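Local coordinates for homospermidine synthase (PDB 2PH5), which probably makes the polyamine homospermidine, acting as a homospermidine synthase that binds NAD through a Rossmann-type domain, at residues A[274-279]-A[464-469]. Sequence-based numbering, arbitrary orientation.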
# COMPACT_ATOMS: atom_id res chain seq x y z
N VAL A 274 -2.03 12.36 -0.44
CA VAL A 274 -3.40 12.80 -0.69
C VAL A 274 -4.09 11.83 -1.65
O VAL A 274 -3.57 11.54 -2.74
CB VAL A 274 -3.43 14.21 -1.36
CG1 VAL A 274 -4.86 14.74 -1.39
CG2 VAL A 274 -2.51 15.17 -0.62
N MSE A 275 -5.25 11.31 -1.26
CA MSE A 275 -5.99 10.39 -2.11
C MSE A 275 -7.25 11.08 -2.63
O MSE A 275 -7.86 11.90 -1.94
CB MSE A 275 -6.40 9.15 -1.30
CG MSE A 275 -5.27 8.42 -0.60
SE MSE A 275 -3.90 7.79 -1.81
CE MSE A 275 -4.89 6.36 -2.68
N VAL A 276 -7.65 10.74 -3.85
CA VAL A 276 -8.85 11.32 -4.43
C VAL A 276 -9.67 10.18 -5.05
O VAL A 276 -9.11 9.20 -5.54
CB VAL A 276 -8.51 12.35 -5.53
CG1 VAL A 276 -8.16 13.70 -4.90
CG2 VAL A 276 -7.37 11.84 -6.36
N ARG A 277 -10.98 10.34 -5.01
CA ARG A 277 -11.92 9.37 -5.55
C ARG A 277 -12.13 9.61 -7.04
O ARG A 277 -12.60 10.67 -7.43
CB ARG A 277 -13.27 9.50 -4.83
CG ARG A 277 -13.24 9.15 -3.34
CD ARG A 277 -14.61 9.31 -2.68
NE ARG A 277 -14.59 8.81 -1.31
CZ ARG A 277 -14.24 9.53 -0.24
NH1 ARG A 277 -13.88 10.80 -0.37
NH2 ARG A 277 -14.22 8.96 0.96
N SER A 278 -11.79 8.63 -7.87
CA SER A 278 -11.97 8.78 -9.30
C SER A 278 -12.56 7.50 -9.91
O SER A 278 -13.03 6.62 -9.19
CB SER A 278 -10.64 9.14 -9.96
OG SER A 278 -10.81 9.53 -11.30
N TRP A 279 -12.54 7.40 -11.23
CA TRP A 279 -13.13 6.23 -11.88
C TRP A 279 -12.40 5.81 -13.15
O TRP A 279 -11.90 6.64 -13.90
CB TRP A 279 -14.59 6.54 -12.23
CG TRP A 279 -15.33 5.37 -12.76
CD1 TRP A 279 -16.01 4.44 -12.04
CD2 TRP A 279 -15.49 5.01 -14.14
NE1 TRP A 279 -16.60 3.52 -12.88
CE2 TRP A 279 -16.29 3.85 -14.18
CE3 TRP A 279 -15.03 5.56 -15.35
CZ2 TRP A 279 -16.65 3.22 -15.38
CZ3 TRP A 279 -15.38 4.93 -16.54
CH2 TRP A 279 -16.19 3.77 -16.54
N TRP A 464 -19.85 16.56 -7.38
CA TRP A 464 -18.61 16.93 -8.02
C TRP A 464 -17.78 17.94 -7.25
O TRP A 464 -16.88 18.56 -7.82
CB TRP A 464 -18.90 17.42 -9.42
CG TRP A 464 -19.70 16.43 -10.17
CD1 TRP A 464 -20.86 16.66 -10.84
CD2 TRP A 464 -19.39 15.05 -10.36
NE1 TRP A 464 -21.29 15.51 -11.44
CE2 TRP A 464 -20.41 14.50 -11.17
CE3 TRP A 464 -18.34 14.21 -9.92
CZ2 TRP A 464 -20.41 13.15 -11.56
CZ3 TRP A 464 -18.35 12.88 -10.31
CH2 TRP A 464 -19.38 12.36 -11.13
N GLN A 465 -18.06 18.12 -5.97
CA GLN A 465 -17.31 19.05 -5.14
C GLN A 465 -16.04 18.38 -4.62
O GLN A 465 -16.09 17.24 -4.15
CB GLN A 465 -18.14 19.51 -3.94
CG GLN A 465 -19.24 20.49 -4.28
CD GLN A 465 -18.73 21.89 -4.50
OE1 GLN A 465 -19.16 22.58 -5.41
NE2 GLN A 465 -17.82 22.32 -3.64
N PHE A 466 -14.92 19.08 -4.69
CA PHE A 466 -13.66 18.52 -4.22
C PHE A 466 -13.82 18.01 -2.78
O PHE A 466 -13.17 17.04 -2.36
CB PHE A 466 -12.54 19.56 -4.30
CG PHE A 466 -11.17 19.00 -4.03
CD1 PHE A 466 -10.43 19.43 -2.93
CD2 PHE A 466 -10.62 18.02 -4.87
CE1 PHE A 466 -9.17 18.90 -2.67
CE2 PHE A 466 -9.36 17.49 -4.61
CZ PHE A 466 -8.63 17.92 -3.51
N PHE A 467 -14.70 18.65 -2.03
CA PHE A 467 -14.99 18.27 -0.65
C PHE A 467 -15.39 16.79 -0.57
O PHE A 467 -15.10 16.11 0.42
CB PHE A 467 -16.11 19.17 -0.12
CG PHE A 467 -16.33 19.08 1.36
CD1 PHE A 467 -15.41 19.61 2.26
CD2 PHE A 467 -17.48 18.49 1.86
CE1 PHE A 467 -15.64 19.56 3.63
CE2 PHE A 467 -17.73 18.43 3.23
CZ PHE A 467 -16.80 18.97 4.12
N ASN A 468 -16.06 16.28 -1.61
CA ASN A 468 -16.49 14.87 -1.64
C ASN A 468 -15.46 13.93 -2.25
O ASN A 468 -15.38 12.76 -1.90
CB ASN A 468 -17.79 14.70 -2.43
CG ASN A 468 -18.95 15.48 -1.86
OD1 ASN A 468 -19.26 15.39 -0.66
ND2 ASN A 468 -19.62 16.25 -2.71
N ILE A 469 -14.66 14.46 -3.18
CA ILE A 469 -13.66 13.64 -3.86
C ILE A 469 -12.43 13.35 -3.01
O ILE A 469 -11.96 12.21 -2.95
CB ILE A 469 -13.27 14.31 -5.20
CG1 ILE A 469 -14.50 14.30 -6.12
CG2 ILE A 469 -12.11 13.55 -5.85
CD1 ILE A 469 -14.44 15.27 -7.29
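The carbonyl oxygen of Ile-469 accepts the main-chain N-H of Arg-277, with 2.9 Å from Arg-277 N to Ile-469 O and an N-H...O angle of 151°. A second, softer approach to the same oxygen is a C-H...O contact from Val-276 CA (3.6 Å to Ile-469 O). The side chain of Arg-277 sets out toward the helix, its CG anti to the carbonyl carbon (chi1 -65°) and 3.3 Å from Ile-469 O. From there the chain runs extended to NE, and NH1 makes a weak, bent hydrogen bond to Asn-468 O (2.9 Å, 122° at the hydrogen). Its stronger partners are acidic: NE forms a salt bridge with Glu-338 of the second subunit and NH2 one with Glu-456, so this buried charge also ties the contact to the dimer partner. In the fold, strand 275-278, paired antiparallel with strand 286-289 in the saccharopine dehydrogenase C-terminal-type domain, meets the short helix 466-469 near the chain's end. The strand's hydrogen bonding continues past that helix, since Met-275 and Val-471 share a backbone bond. Beside these polar bonds the contact is apolar. Ile-469 CG2, anti to its own backbone N, lies 3.8 Å from Val-276 CB and also packs against the main chain, 3.3 Å from Arg-277 O. Val-276 CG1 reaches Phe-466 CE2 at 4.0 Å, the two side chains crossing obliquely.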